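Local atomic coordinates of methylmalonyl-CoA carboxyltransferase 5S subunit (Propionibacterium freudenreichii subsp. shermanii, PDB entry 1RQB), a protein that transfers a carboxyl group from the biotin of the 1.3S subunit to pyruvate, forming oxaloacetate, with one cobalt ion bound per subunit. Residues Ile27-Leu32 with Val249-Ser254; Asp55-Gly60 with Lys92-Ser97. All coordinates share one frame; numbering follows the deposited sequence.

Both contacts belong to the TIM barrel that makes up the carboxyltransferase part of the chain, and their centres lie about 14 Å apart. Contact 1 pairs strand 23-29, the first of the barrel, with strand 248-251, contributed some 220 residues later. Contact 2, between the ends of helices 53-58 and 83-93, is nested within the loop that contact 1 closes. Helix 31-39, which starts in contact 1 and is followed by helix 53-58, joins the two: L32 CD1 packs on M94 CE at 3.7 Å, and V31 CG1 on I56 CD1 at 3.9 Å. One contact thus shuts the barrel wall near the cobalt site, while the other joins the ends of two helices in its outer layer.

Contact 1 of 2, residues Ile27-Leu32 with Val249-Ser254; sequences ITELVL and VDTAIS
E29 reaches across to I253 with its carboxylate: OE2 takes the I253 N-H at 2.9 Å on its syn lone pair and the V31 N-H at 3.0 Å on its anti one, the second bond capping the helix that starts here. CG lies anti to the backbone N (chi1 180°), and a bend at chi2 (57°) turns CD toward the amide of I253. OE1 is held by T265. An alanine in place of E29 would probably leave the amides of I253 and V31 without this acceptor and the start of the helix less firmly fixed. The parallel strands are stitched by T28 N to V249 O, T251 N to T28 O and L30 N to T251 O, each 3.0 Å. On the T28 and D250 face, T28 OG1 bonds S63 OG, a water also lies between T28 OG1 and D250 OD1, and L30 CD1 lies 3.6 Å from D250 CB. On the other face I27 CD1 presses tightly on V249 CG2, at 3.4 Å. Further along, V31 CG2 and I253 CG2 lie alongside each other. D250 OD2 binds R135 and ND1 of the cobalt ligand H226, so this barrel-closing strand also supplies a second-shell carboxylate that probably steadies the imidazole at the metal.

Contact 2 of 2, residues Asp55-Gly60 with Lys92-Ser97; sequences DIDAAG and KLMPNS
D57, near the end of helix 53-58, sets its carboxylate against the type I beta turn M94-S97, which carries the chain out of helix 83-93 toward strand 99-103. The contact therefore ties together two alpha-to-beta connections in the outer layer of the TIM barrel. CG of D57 lies anti to its backbone N (chi1 -177°), and both carboxylate oxygens are engaged by the turn. OD1 receives two bonds: the N96 N-H arrives at 3.0 Å on the syn lone pair, whereas S97 OG donates at 2.7 Å from above the carboxylate plane, 39° out of it. OD2 takes N96 ND2 at 2.9 Å, also on its syn lone pair, so N96 grips the group with backbone and side chain together. The carboxylate and amide planes stand 38° apart. Three donors on two oxygens should hold the carboxylate against rotation. R91, of helix 83-93, bonds the carbonyl oxygens of M94 and S97 at the two ends of the turn.

The inner side is close-packed and apolar. I56 CG2 meets the selenium of M94, a selenomethionine in this crystal, at 3.8 Å, and the two side chains are buried where V64 of strand 63-68 and L32 of helix 31-39 also pack on them. M94 CB lies 3.5 Å from D57 OD1, so the carboxylate borders this apolar patch.

Outward the contact thins. P95 and N96 are exposed, P95 merely skirting the carboxylate with its ring, and the bond from N96 ND2 lies on this solvent side. A water sits beside the turn: it donates to S97 OG at 2.6 Å and, weakly, to the backbone O of D57, while that same OG donates its own hydrogen bond to D57 OD1.

Contact 1 of 2, residues Ile27-Leu32 with Val249-Ser254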
# COMPACT_ATOMS: atom_id res chain seq x y z
N ILE A 27 17.88 5.50 6.17
CA ILE A 27 16.51 5.06 6.50
C ILE A 27 16.31 5.07 8.02
O ILE A 27 17.14 4.56 8.76
CB ILE A 27 16.25 3.61 6.06
CG1 ILE A 27 16.35 3.50 4.53
CG2 ILE A 27 14.88 3.14 6.60
CD1 ILE A 27 15.29 4.22 3.78
N THR A 28 15.21 5.67 8.45
CA THR A 28 14.84 5.68 9.87
C THR A 28 13.68 4.69 10.04
O THR A 28 12.68 4.78 9.33
CB THR A 28 14.41 7.08 10.35
OG1 THR A 28 15.58 7.88 10.55
CG2 THR A 28 13.62 7.01 11.68
N GLU A 29 13.83 3.73 10.96
CA GLU A 29 12.80 2.71 11.21
C GLU A 29 11.81 3.23 12.26
O GLU A 29 12.21 3.74 13.31
CB GLU A 29 13.46 1.41 11.67
CG GLU A 29 12.48 0.26 11.97
CD GLU A 29 11.57 -0.10 10.80
OE1 GLU A 29 12.07 -0.40 9.67
OE2 GLU A 29 10.35 -0.09 11.00
N LEU A 30 10.52 3.03 12.01
CA LEU A 30 9.46 3.56 12.88
C LEU A 30 8.66 2.47 13.59
O LEU A 30 7.72 2.78 14.32
CB LEU A 30 8.47 4.37 12.03
CG LEU A 30 9.04 5.52 11.21
CD1 LEU A 30 7.98 6.01 10.20
CD2 LEU A 30 9.43 6.66 12.15
N VAL A 31 9.01 1.20 13.41
CA VAL A 31 8.21 0.11 13.98
C VAL A 31 8.04 0.20 15.50
O VAL A 31 6.99 -0.19 16.02
CB VAL A 31 8.77 -1.30 13.62
CG1 VAL A 31 10.11 -1.54 14.30
CG2 VAL A 31 7.76 -2.39 14.03
N LEU A 32 9.03 0.72 16.22
CA LEU A 32 8.95 0.74 17.69
C LEU A 32 8.18 1.95 18.23
O LEU A 32 7.95 2.03 19.44
CB LEU A 32 10.35 0.71 18.30
CG LEU A 32 11.20 -0.50 17.90
CD1 LEU A 32 12.57 -0.37 18.57
CD2 LEU A 32 10.52 -1.82 18.30
N VAL A 249 14.88 8.93 4.81
CA VAL A 249 13.42 8.80 4.74
C VAL A 249 12.96 7.83 5.82
O VAL A 249 13.69 6.90 6.16
CB VAL A 249 12.94 8.34 3.32
CG1 VAL A 249 13.29 9.42 2.27
CG2 VAL A 249 13.57 7.02 2.94
N ASP A 250 11.78 8.07 6.41
CA ASP A 250 11.24 7.21 7.48
C ASP A 250 10.32 6.14 6.88
O ASP A 250 9.48 6.44 6.03
CB ASP A 250 10.41 8.02 8.49
CG ASP A 250 11.20 9.09 9.20
OD1 ASP A 250 12.40 9.27 8.89
OD2 ASP A 250 10.61 9.77 10.07
N THR A 251 10.47 4.91 7.36
CA THR A 251 9.64 3.79 6.88
C THR A 251 9.36 2.83 8.04
O THR A 251 9.95 2.94 9.11
CB THR A 251 10.36 3.00 5.75
OG1 THR A 251 11.57 2.42 6.28
CG2 THR A 251 10.73 3.93 4.58
N ALA A 252 8.46 1.89 7.80
CA ALA A 252 8.10 0.90 8.82
C ALA A 252 8.27 -0.50 8.23
O ALA A 252 7.90 -0.73 7.07
CB ALA A 252 6.64 1.09 9.28
N ILE A 253 8.80 -1.44 9.01
CA ILE A 253 8.98 -2.82 8.52
C ILE A 253 7.67 -3.27 7.88
O ILE A 253 6.58 -2.98 8.38
CB ILE A 253 9.46 -3.75 9.67
CG1 ILE A 253 10.19 -4.98 9.09
CG2 ILE A 253 8.28 -4.14 10.55
CD1 ILE A 253 11.51 -4.63 8.40
N SER A 254 7.77 -4.01 6.77
CA SER A 254 6.61 -4.37 5.93
C SER A 254 5.44 -5.04 6.66
O SER A 254 4.30 -4.82 6.27
CB SER A 254 7.06 -5.21 4.72
OG SER A 254 7.56 -6.47 5.10
O HOH W 1 14.58 10.36 10.67

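Contact 2 of 2, residues Asp55-Gly60 with Lys92-Ser97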
# COMPACT_ATOMS: atom_id res chain seq x y z
N ASP A 55 18.19 -7.47 16.08
CA ASP A 55 18.19 -7.40 14.62
C ASP A 55 18.03 -5.96 14.14
O ASP A 55 18.66 -5.55 13.17
CB ASP A 55 17.09 -8.29 14.04
CG ASP A 55 17.42 -9.77 14.21
OD1 ASP A 55 18.58 -10.14 13.88
OD2 ASP A 55 16.55 -10.53 14.65
N ILE A 56 17.18 -5.18 14.81
CA ILE A 56 16.99 -3.77 14.42
C ILE A 56 18.32 -3.03 14.55
O ILE A 56 18.71 -2.26 13.67
CB ILE A 56 15.91 -3.10 15.32
CG1 ILE A 56 14.53 -3.63 14.93
CG2 ILE A 56 15.97 -1.57 15.19
CD1 ILE A 56 13.37 -3.14 15.81
N ASP A 57 19.03 -3.29 15.65
CA ASP A 57 20.31 -2.65 15.95
C ASP A 57 21.37 -2.97 14.89
O ASP A 57 22.29 -2.18 14.68
CB ASP A 57 20.82 -3.11 17.33
CG ASP A 57 22.12 -2.43 17.73
OD1 ASP A 57 22.10 -1.23 18.10
OD2 ASP A 57 23.18 -3.08 17.66
N ALA A 58 21.27 -4.11 14.22
CA ALA A 58 22.31 -4.47 13.23
C ALA A 58 21.80 -4.33 11.79
O ALA A 58 22.51 -4.71 10.86
CB ALA A 58 22.76 -5.91 13.46
N ALA A 59 20.62 -3.77 11.59
CA ALA A 59 20.06 -3.68 10.23
C ALA A 59 20.72 -2.58 9.39
O ALA A 59 20.71 -2.67 8.17
CB ALA A 59 18.55 -3.46 10.30
N GLY A 60 21.26 -1.54 10.03
CA GLY A 60 21.89 -0.46 9.28
C GLY A 60 21.09 0.83 9.16
O GLY A 60 21.37 1.68 8.31
N LYS A 92 19.91 -0.14 26.08
CA LYS A 92 20.74 -1.30 26.42
C LYS A 92 20.70 -2.37 25.32
O LYS A 92 21.72 -2.96 24.99
CB LYS A 92 20.26 -1.89 27.75
CG LYS A 92 20.93 -3.19 28.14
CD LYS A 92 20.42 -3.69 29.49
CE LYS A 92 18.90 -3.85 29.52
NZ LYS A 92 18.37 -4.69 28.40
N LEU A 93 19.52 -2.61 24.74
CA LEU A 93 19.40 -3.67 23.73
C LEU A 93 19.84 -3.20 22.34
O LEU A 93 20.04 -4.02 21.45
CB LEU A 93 17.95 -4.18 23.67
CG LEU A 93 17.48 -4.83 24.97
CD1 LEU A 93 16.02 -5.24 24.83
CD2 LEU A 93 18.35 -6.04 25.29
N MSE A 94 19.96 -1.90 22.12
CA MSE A 94 20.40 -1.39 20.81
C MSE A 94 21.51 -0.37 21.03
O MSE A 94 21.39 0.80 20.69
CB MSE A 94 19.21 -0.75 20.07
CG MSE A 94 18.04 -1.71 19.92
SE MSE A 94 16.58 -0.97 18.85
CE MSE A 94 15.87 0.33 20.13
N PRO A 95 22.65 -0.82 21.60
CA PRO A 95 23.79 0.06 21.89
C PRO A 95 24.50 0.75 20.72
O PRO A 95 25.19 1.75 20.91
CB PRO A 95 24.73 -0.86 22.65
CG PRO A 95 24.53 -2.17 21.95
CD PRO A 95 23.01 -2.23 21.82
N ASN A 96 24.33 0.25 19.50
CA ASN A 96 25.03 0.85 18.36
C ASN A 96 24.11 1.73 17.52
O ASN A 96 24.53 2.24 16.49
CB ASN A 96 25.58 -0.26 17.46
CG ASN A 96 26.38 -1.28 18.23
OD1 ASN A 96 27.38 -0.94 18.86
ND2 ASN A 96 25.95 -2.53 18.20
N SER A 97 22.88 1.96 17.97
CA SER A 97 21.94 2.72 17.13
C SER A 97 21.69 4.13 17.67
O SER A 97 21.82 4.40 18.86
CB SER A 97 20.59 2.00 17.07
OG SER A 97 20.74 0.65 16.72
O HOH W 2 21.47 1.15 14.23